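Local atomic coordinates of N-alpha-acetyltransferase 30 (Saccharomyces cerevisiae, PDB entry 6YGA), a protein that catalyses the transfer of an acetyl group from acetyl-CoA to the N-terminal methionine of proteins, as the catalytic subunit of the yeast NatC complex. Residues A[38-43]-A[64-69]; A[46-51]-A[104-109]. All blocks are in the same frame, centred on the assembly; numbering follows the deposited sequence.

Contact 1: A[38-43]-A[64-69]; sequences YFLNQW and CIVCKM. With EDO (1,2-ethanediol), chain J.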
ATOM      1  N   TYR A  38     -18.298  21.342  -0.143  1.00 64.27           N
ATOM      2  CA  TYR A  38     -18.789  20.062  -0.641  1.00 61.98           C
ATOM      3  C   TYR A  38     -19.561  19.313   0.437  1.00 57.77           C
ATOM      4  O   TYR A  38     -20.590  18.688   0.157  1.00 57.09           O
ATOM      5  CB  TYR A  38     -17.617  19.222  -1.151  1.00 62.49           C
ATOM      6  CG  TYR A  38     -17.881  17.733  -1.213  1.00 63.43           C
ATOM      7  CD1 TYR A  38     -18.632  17.182  -2.241  1.00 65.52           C
ATOM      8  CD2 TYR A  38     -17.359  16.876  -0.251  1.00 64.21           C
ATOM      9  CE1 TYR A  38     -18.868  15.821  -2.305  1.00 67.26           C
ATOM     10  CE2 TYR A  38     -17.589  15.516  -0.305  1.00 66.88           C
ATOM     11  CZ  TYR A  38     -18.343  14.994  -1.333  1.00 69.96           C
ATOM     12  OH  TYR A  38     -18.570  13.639  -1.387  1.00 73.90           O
ATOM     13  N   PHE A  39     -19.081  19.371   1.681  1.00 54.02           N
ATOM     14  CA  PHE A  39     -19.767  18.708   2.784  1.00 51.15           C
ATOM     15  C   PHE A  39     -20.978  19.507   3.257  1.00 53.65           C
ATOM     16  O   PHE A  39     -22.097  18.986   3.299  1.00 54.17           O
ATOM     17  CB  PHE A  39     -18.799  18.487   3.950  1.00 48.38           C
ATOM     18  CG  PHE A  39     -17.954  17.248   3.826  1.00 45.28           C
ATOM     19  CD1 PHE A  39     -18.457  16.013   4.203  1.00 42.64           C
ATOM     20  CD2 PHE A  39     -16.648  17.319   3.361  1.00 44.55           C
ATOM     21  CE1 PHE A  39     -17.684  14.871   4.102  1.00 40.76           C
ATOM     22  CE2 PHE A  39     -15.868  16.178   3.257  1.00 43.08           C
ATOM     23  CZ  PHE A  39     -16.389  14.952   3.628  1.00 41.90           C
ATOM     24  N   LEU A  40     -20.773  20.777   3.611  1.00 56.27           N
ATOM     25  CA  LEU A  40     -21.771  21.503   4.390  1.00 59.49           C
ATOM     26  C   LEU A  40     -22.955  21.971   3.553  1.00 61.65           C
ATOM     27  O   LEU A  40     -24.076  22.045   4.067  1.00 62.53           O
ATOM     28  CB  LEU A  40     -21.120  22.698   5.091  1.00 63.50           C
ATOM     29  CG  LEU A  40     -20.491  22.450   6.468  1.00 63.77           C
ATOM     30  CD1 LEU A  40     -19.373  21.412   6.429  1.00 60.26           C
ATOM     31  CD2 LEU A  40     -19.987  23.761   7.056  1.00 66.68           C
ATOM     32  N   ASN A  41     -22.737  22.297   2.281  1.00 61.79           N
ATOM     33  CA  ASN A  41     -23.845  22.745   1.449  1.00 65.77           C
ATOM     34  C   ASN A  41     -24.723  21.589   0.987  1.00 64.75           C
ATOM     35  O   ASN A  41     -25.942  21.753   0.866  1.00 67.60           O
ATOM     36  CB  ASN A  41     -23.312  23.528   0.250  1.00 70.03           C
ATOM     37  CG  ASN A  41     -22.910  24.939   0.620  1.00 73.82           C
ATOM     38  OD1 ASN A  41     -22.068  25.147   1.496  1.00 72.71           O
ATOM     39  ND2 ASN A  41     -23.512  25.919  -0.042  1.00 78.65           N
ATOM     40  N   GLN A  42     -24.139  20.417   0.754  1.00 63.27           N
ATOM     41  CA  GLN A  42     -24.904  19.278   0.265  1.00 61.67           C
ATOM     42  C   GLN A  42     -25.445  18.397   1.386  1.00 58.35           C
ATOM     43  O   GLN A  42     -26.517  17.798   1.228  1.00 59.67           O
ATOM     44  CB  GLN A  42     -24.045  18.456  -0.695  1.00 63.10           C
ATOM     45  CG  GLN A  42     -23.566  19.268  -1.895  1.00 67.52           C
ATOM     46  CD  GLN A  42     -22.797  18.444  -2.906  1.00 67.37           C
ATOM     47  OE1 GLN A  42     -21.826  17.765  -2.566  1.00 67.71           O
ATOM     48  NE2 GLN A  42     -23.225  18.504  -4.160  1.00 68.40           N
ATOM     49  N   TRP A  43     -24.745  18.306   2.517  1.00 54.60           N
ATOM     50  CA  TRP A  43     -25.233  17.602   3.703  1.00 51.94           C
ATOM     51  C   TRP A  43     -25.157  18.537   4.906  1.00 55.04           C
ATOM     52  O   TRP A  43     -24.376  18.300   5.838  1.00 55.91           O
ATOM     53  CB  TRP A  43     -24.433  16.330   3.970  1.00 47.27           C
ATOM     54  CG  TRP A  43     -24.486  15.328   2.864  1.00 47.06           C
ATOM     55  CD1 TRP A  43     -25.414  14.342   2.691  1.00 47.49           C
ATOM     56  CD2 TRP A  43     -23.560  15.205   1.780  1.00 45.14           C
ATOM     57  NE1 TRP A  43     -25.126  13.617   1.561  1.00 46.87           N
ATOM     58  CE2 TRP A  43     -23.993  14.126   0.984  1.00 44.44           C
ATOM     59  CE3 TRP A  43     -22.410  15.905   1.403  1.00 43.11           C
ATOM     60  CZ2 TRP A  43     -23.317  13.730  -0.165  1.00 42.78           C
ATOM     61  CZ3 TRP A  43     -21.740  15.510   0.262  1.00 42.18           C
ATOM     62  CH2 TRP A  43     -22.195  14.432  -0.509  1.00 41.67           C
ATOM     63  N   CYS A  64     -16.429  19.919  16.540  1.00 54.27           N
ATOM     64  CA  CYS A  64     -17.348  19.716  15.431  1.00 54.07           C
ATOM     65  C   CYS A  64     -17.072  18.379  14.765  1.00 50.60           C
ATOM     66  O   CYS A  64     -15.982  17.811  14.884  1.00 51.38           O
ATOM     67  CB  CYS A  64     -17.243  20.845  14.403  1.00 57.81           C
ATOM     68  SG  CYS A  64     -15.680  20.864  13.508  1.00 61.21           S
ATOM     69  N   ILE A  65     -18.078  17.897  14.044  1.00 46.78           N
ATOM     70  CA  ILE A  65     -17.962  16.691  13.234  1.00 45.33           C
ATOM     71  C   ILE A  65     -18.656  16.960  11.906  1.00 43.38           C
ATOM     72  O   ILE A  65     -19.717  17.592  11.864  1.00 41.19           O
ATOM     73  CB  ILE A  65     -18.548  15.462  13.967  1.00 43.23           C
ATOM     74  CG1 ILE A  65     -18.303  14.180  13.172  1.00 44.89           C
ATOM     75  CG2 ILE A  65     -20.034  15.648  14.274  1.00 41.38           C
ATOM     76  CD1 ILE A  65     -18.687  12.928  13.936  1.00 47.05           C
ATOM     77  N   VAL A  66     -18.035  16.519  10.816  1.00 42.39           N
ATOM     78  CA  VAL A  66     -18.520  16.777   9.465  1.00 44.44           C
ATOM     79  C   VAL A  66     -18.714  15.434   8.775  1.00 42.28           C
ATOM     80  O   VAL A  66     -17.778  14.626   8.710  1.00 42.30           O
ATOM     81  CB  VAL A  66     -17.549  17.667   8.676  1.00 47.28           C
ATOM     82  CG1 VAL A  66     -18.136  18.008   7.326  1.00 49.44           C
ATOM     83  CG2 VAL A  66     -17.234  18.934   9.454  1.00 49.48           C
ATOM     84  N   CYS A  67     -19.918  15.196   8.260  1.00 42.15           N
ATOM     85  CA  CYS A  67     -20.279  13.898   7.710  1.00 43.00           C
ATOM     86  C   CYS A  67     -20.990  14.058   6.373  1.00 45.52           C
ATOM     87  O   CYS A  67     -21.530  15.118   6.050  1.00 48.42           O
ATOM     88  CB  CYS A  67     -21.175  13.114   8.679  1.00 41.96           C
ATOM     89  SG  CYS A  67     -20.452  12.914  10.320  1.00 45.54           S
ATOM     90  N   LYS A  68     -20.976  12.975   5.597  1.00 43.41           N
ATOM     91  CA  LYS A  68     -21.731  12.867   4.357  1.00 43.07           C
ATOM     92  C   LYS A  68     -22.337  11.472   4.287  1.00 44.22           C
ATOM     93  O   LYS A  68     -21.983  10.577   5.058  1.00 41.23           O
ATOM     94  CB  LYS A  68     -20.850  13.121   3.127  1.00 41.67           C
ATOM     95  CG  LYS A  68     -20.063  11.897   2.688  1.00 43.32           C
ATOM     96  CD  LYS A  68     -19.164  12.181   1.499  1.00 49.37           C
ATOM     97  CE  LYS A  68     -18.660  10.887   0.871  1.00 52.29           C
ATOM     98  NZ  LYS A  68     -19.767  10.109   0.243  1.00 53.47           N
HETATM   99  N   MSE A  69     -23.265  11.292   3.354  1.00 46.80           N
HETATM  100  CA  MSE A  69     -23.784   9.962   3.057  1.00 48.87           C
HETATM  101  C   MSE A  69     -24.124   9.832   1.578  1.00 50.46           C
HETATM  102  O   MSE A  69     -24.609  10.771   0.948  1.00 51.67           O
HETATM  103  CB  MSE A  69     -25.009   9.642   3.917  1.00 51.39           C
HETATM  104  CG  MSE A  69     -26.218  10.516   3.661  1.00 57.58           C
HETATM  105 SE   MSE A  69     -27.590  10.249   5.018  0.70 64.30          SE
HETATM  106  CE  MSE A  69     -28.452   8.654   4.308  1.00 65.50           C
TER
HETATM  107  C1  EDO J 207     -28.443   9.700   0.696  1.00 65.74           C
HETATM  108  O1  EDO J 207     -27.527  10.135  -0.316  1.00 68.09           O
HETATM  109  C2  EDO J 207     -29.874   9.752   0.172  1.00 65.96           C
HETATM  110  O2  EDO J 207     -30.030   8.854  -0.934  1.00 67.76           O
HETATM  111  O   HOH W   1     -21.790  17.628   6.507  1.00 50.41           O
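Trp43 lays one face of its indole over Lys68, whose CB stands 3.6 Å from the centroid of the six-membered ring and only 12° off the ring normal, a well-centred CH-pi contact. The CG of Lys68 takes the crowded position between backbone N and carbonyl carbon (chi1 83°), and from there the chain runs out past two more rings. Its CD lies 3.3 Å from Tyr38 OH, while CE1 of Phe39 approaches Lys68 CB; the ammonium beyond is held by Asp70. In this GNAT fold the end of helix 33-40 and the turn after it thus pack on strand 61-72 of the central sheet. Deeper in, Val66 CG1, anti to the backbone N, meets Phe39 CB at 3.5 Å and also touches Leu40 CD1, and Ile23 of helix 13-26 packs on the same valine. The carbonyl O of Cys67 lies at the edge of the Phe39 ring, near its plane. A water lies between the two backbones, 2.6 Å from Cys67 O and 2.8 Å from Trp43 O. On the five-membered ring, Trp43 NE1 lies 3.0 Å from Met69 O. Met69 O accepts a hydrogen bond from O1 of a bound ethanediol.

Contact 2: A[46-51]-A[104-109]; sequences LTYIAV and IDKMQR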
ATOM      1  N   LEU A  46     -25.793  16.908   8.417  1.00 50.05           N
ATOM      2  CA  LEU A  46     -24.853  15.906   8.898  1.00 48.21           C
ATOM      3  C   LEU A  46     -23.594  16.528   9.496  1.00 50.24           C
ATOM      4  O   LEU A  46     -22.570  15.849   9.624  1.00 50.19           O
ATOM      5  CB  LEU A  46     -24.495  14.942   7.766  1.00 45.18           C
ATOM      6  CG  LEU A  46     -25.671  14.176   7.154  1.00 43.16           C
ATOM      7  CD1 LEU A  46     -25.184  13.179   6.106  1.00 41.89           C
ATOM      8  CD2 LEU A  46     -26.480  13.474   8.236  1.00 41.05           C
ATOM      9  N   THR A  47     -23.649  17.805   9.862  1.00 50.76           N
ATOM     10  CA  THR A  47     -22.549  18.485  10.532  1.00 50.49           C
ATOM     11  C   THR A  47     -23.050  19.039  11.857  1.00 53.57           C
ATOM     12  O   THR A  47     -24.079  19.722  11.901  1.00 56.68           O
ATOM     13  CB  THR A  47     -21.975  19.610   9.666  1.00 50.19           C
ATOM     14  OG1 THR A  47     -21.380  19.049   8.491  1.00 49.01           O
ATOM     15  CG2 THR A  47     -20.917  20.387  10.430  1.00 49.85           C
ATOM     16  N   TYR A  48     -22.329  18.736  12.934  1.00 52.33           N
ATOM     17  CA  TYR A  48     -22.708  19.151  14.275  1.00 50.91           C
ATOM     18  C   TYR A  48     -21.559  19.903  14.927  1.00 50.51           C
ATOM     19  O   TYR A  48     -20.389  19.669  14.614  1.00 50.99           O
ATOM     20  CB  TYR A  48     -23.100  17.949  15.147  1.00 46.92           C
ATOM     21  CG  TYR A  48     -24.470  17.404  14.832  1.00 47.12           C
ATOM     22  CD1 TYR A  48     -24.659  16.513  13.784  1.00 47.08           C
ATOM     23  CD2 TYR A  48     -25.577  17.787  15.577  1.00 49.19           C
ATOM     24  CE1 TYR A  48     -25.916  16.016  13.486  1.00 48.50           C
ATOM     25  CE2 TYR A  48     -26.837  17.296  15.290  1.00 51.00           C
ATOM     26  CZ  TYR A  48     -27.003  16.411  14.243  1.00 51.12           C
ATOM     27  OH  TYR A  48     -28.259  15.923  13.959  1.00 54.48           O
ATOM     28  N   ILE A  49     -21.907  20.807  15.841  1.00 48.00           N
ATOM     29  CA  ILE A  49     -20.927  21.571  16.599  1.00 50.80           C
ATOM     30  C   ILE A  49     -21.191  21.371  18.086  1.00 54.18           C
ATOM     31  O   ILE A  49     -22.293  21.015  18.510  1.00 55.65           O
ATOM     32  CB  ILE A  49     -20.947  23.073  16.246  1.00 51.73           C
ATOM     33  CG1 ILE A  49     -22.376  23.621  16.324  1.00 54.07           C
ATOM     34  CG2 ILE A  49     -20.337  23.308  14.875  1.00 50.52           C
ATOM     35  CD1 ILE A  49     -22.479  25.112  16.084  1.00 60.24           C
ATOM     36  N   ALA A  50     -20.150  21.601  18.879  1.00 56.27           N
ATOM     37  CA  ALA A  50     -20.243  21.624  20.330  1.00 56.85           C
ATOM     38  C   ALA A  50     -19.842  23.011  20.802  1.00 59.66           C
ATOM     39  O   ALA A  50     -18.822  23.546  20.356  1.00 60.75           O
ATOM     40  CB  ALA A  50     -19.342  20.561  20.967  1.00 54.65           C
ATOM     41  N   VAL A  51     -20.651  23.601  21.682  1.00 62.81           N
ATOM     42  CA  VAL A  51     -20.374  24.915  22.248  1.00 67.17           C
ATOM     43  C   VAL A  51     -20.441  24.812  23.766  1.00 70.55           C
ATOM     44  O   VAL A  51     -21.188  23.998  24.317  1.00 70.72           O
ATOM     45  CB  VAL A  51     -21.351  26.000  21.727  1.00 70.18           C
ATOM     46  CG1 VAL A  51     -21.264  26.125  20.207  1.00 69.61           C
ATOM     47  CG2 VAL A  51     -22.787  25.714  22.167  1.00 70.06           C
ATOM     48  N   ILE A 104     -23.788   9.731  14.287  1.00 40.89           N
ATOM     49  CA  ILE A 104     -24.209   8.393  13.885  1.00 41.97           C
ATOM     50  C   ILE A 104     -25.701   8.211  14.131  1.00 44.86           C
ATOM     51  O   ILE A 104     -26.406   7.583  13.331  1.00 44.53           O
ATOM     52  CB  ILE A 104     -23.374   7.324  14.616  1.00 42.04           C
ATOM     53  CG1 ILE A 104     -21.903   7.429  14.209  1.00 40.64           C
ATOM     54  CG2 ILE A 104     -23.906   5.926  14.319  1.00 41.50           C
ATOM     55  CD1 ILE A 104     -21.021   6.374  14.848  1.00 42.56           C
ATOM     56  N   ASP A 105     -26.207   8.766  15.234  1.00 46.76           N
ATOM     57  CA  ASP A 105     -27.639   8.700  15.508  1.00 46.42           C
ATOM     58  C   ASP A 105     -28.438   9.389  14.408  1.00 46.76           C
ATOM     59  O   ASP A 105     -29.497   8.898  14.001  1.00 47.80           O
ATOM     60  CB  ASP A 105     -27.933   9.319  16.876  1.00 48.20           C
ATOM     61  CG  ASP A 105     -29.393   9.204  17.273  1.00 54.95           C
ATOM     62  OD1 ASP A 105     -30.219   9.976  16.743  1.00 57.28           O
ATOM     63  OD2 ASP A 105     -29.717   8.338  18.114  1.00 59.40           O
ATOM     64  N   LYS A 106     -27.936  10.519  13.904  1.00 44.42           N
ATOM     65  CA  LYS A 106     -28.610  11.215  12.813  1.00 45.27           C
ATOM     66  C   LYS A 106     -28.583  10.387  11.535  1.00 47.26           C
ATOM     67  O   LYS A 106     -29.596  10.267  10.836  1.00 49.10           O
ATOM     68  CB  LYS A 106     -27.958  12.580  12.588  1.00 45.66           C
ATOM     69  CG  LYS A 106     -28.481  13.347  11.380  1.00 46.89           C
ATOM     70  CD  LYS A 106     -29.969  13.639  11.504  1.00 50.47           C
ATOM     71  CE  LYS A 106     -30.470  14.477  10.334  1.00 53.09           C
ATOM     72  NZ  LYS A 106     -31.936  14.719  10.419  1.00 55.85           N
HETATM   73  N   MSE A 107     -27.431   9.806  11.214  1.00 48.24           N
HETATM   74  CA  MSE A 107     -27.278   9.027   9.991  1.00 49.62           C
HETATM   75  C   MSE A 107     -28.076   7.723  10.061  1.00 51.45           C
HETATM   76  O   MSE A 107     -28.611   7.271   9.050  1.00 53.37           O
HETATM   77  CB  MSE A 107     -25.793   8.756   9.714  1.00 47.59           C
HETATM   78  CG  MSE A 107     -25.006  10.023   9.368  1.00 47.06           C
HETATM   79 SE   MSE A 107     -23.186   9.715   8.728  0.78 49.33          SE
HETATM   80  CE  MSE A 107     -22.265   9.520  10.435  1.00 46.39           C
ATOM     81  N   GLN A 108     -28.178   7.131  11.254  1.00 49.55           N
ATOM     82  CA  GLN A 108     -29.034   5.958  11.411  1.00 49.36           C
ATOM     83  C   GLN A 108     -30.498   6.317  11.196  1.00 50.12           C
ATOM     84  O   GLN A 108     -31.235   5.577  10.532  1.00 49.76           O
ATOM     85  CB  GLN A 108     -28.837   5.330  12.791  1.00 47.65           C
ATOM     86  CG  GLN A 108     -29.733   4.130  13.038  1.00 49.74           C
ATOM     87  CD  GLN A 108     -29.359   3.373  14.292  1.00 53.08           C
ATOM     88  OE1 GLN A 108     -29.218   3.958  15.366  1.00 56.03           O
ATOM     89  NE2 GLN A 108     -29.184   2.065  14.161  1.00 51.89           N
ATOM     90  N   ARG A 109     -30.939   7.449  11.750  1.00 49.75           N
ATOM     91  CA  ARG A 109     -32.303   7.904  11.516  1.00 52.34           C
ATOM     92  C   ARG A 109     -32.522   8.290  10.061  1.00 52.04           C
ATOM     93  O   ARG A 109     -33.667   8.296   9.598  1.00 56.60           O
ATOM     94  CB  ARG A 109     -32.643   9.078  12.442  1.00 57.77           C
ATOM     95  CG  ARG A 109     -32.912   8.661  13.885  1.00 65.19           C
ATOM     96  CD  ARG A 109     -33.328   9.830  14.780  1.00 71.19           C
ATOM     97  NE  ARG A 109     -32.189  10.634  15.216  1.00 73.23           N
ATOM     98  CZ  ARG A 109     -31.957  11.884  14.826  1.00 74.02           C
ATOM     99  NH1 ARG A 109     -32.793  12.489  13.992  1.00 75.75           N
ATOM    100  NH2 ARG A 109     -30.893  12.532  15.278  1.00 73.45           N
TER
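Asp105 OD1 is gripped twice, both times by the guanidinium of Arg109 one helical turn further on. The stronger bond, from Arg109 NE to Asp105 OD1 at 2.6 Å, is fairly straight (161° at the hydrogen), runs nearly along the C-O axis of the acceptor and lies in the guanidinium plane; the second, from Arg109 NH2, is weak and more bent. This i to i+4 salt bridge probably limits how far the guanidinium can turn, and it leaves the group with one face over Lys106 CA and its edge directed at the hydroxyl of Tyr48, where Arg109 NH2 remains 4.5 Å from Tyr48 OH, a distant approach. Phe578 of the neighbouring N-alpha-acetyltransferase 35 chain packs on Ile104, Asp105 and Gln108.

No hydrogen bond crosses the interface; the phenol oxygen and the leucine methyl rest on aliphatic carbons of the helix. Tyr48 reaches out from its strand and brings OH to 3.6 Å from Lys106 CB, crossing the lysine chain at about a right angle. Lys106 leaves the helix with CG anti to the backbone N (chi1 174°) and bends at chi2 (61°), so its aliphatic part passes the phenol tip while the ammonium goes off to a salt bridge with Glu110. Leu46 CD2 touches both Lys106 CG at 3.7 Å and Met107 CG at 3.9 Å.

Helix 95-109 thereby lies across one side of the GNAT sheet, with Leu99 and Ile102 also against Tyr48 of strand 47-52 and Met107 reaching Cys67 on strand 61-72.

Both contacts are largely buried and reach the same sheet, through the neighbouring antiparallel strands 61-72 and 47-52, but they bring different helices to it: helix 33-40 in contact 1 and helix 95-109 in contact 2. The two are stitched directly by the strand pairing, with a probable hydrogen bond from Ile65 N to Tyr48 O at 3.0 Å. Contact 1 is the larger, burying 396 Å² against 190 Å², and combines aromatic rings, a lysine chain and a water between backbones. Contact 2 is sparser, a tyrosine hydroxyl and a leucine methyl against aliphatic chains, with no hydrogen bond crossing; its salt bridge stays within the helix, whose Ile104, Asp105 and Gln108 meet N-alpha-acetyltransferase 35. That subunit also touches segment 38-43.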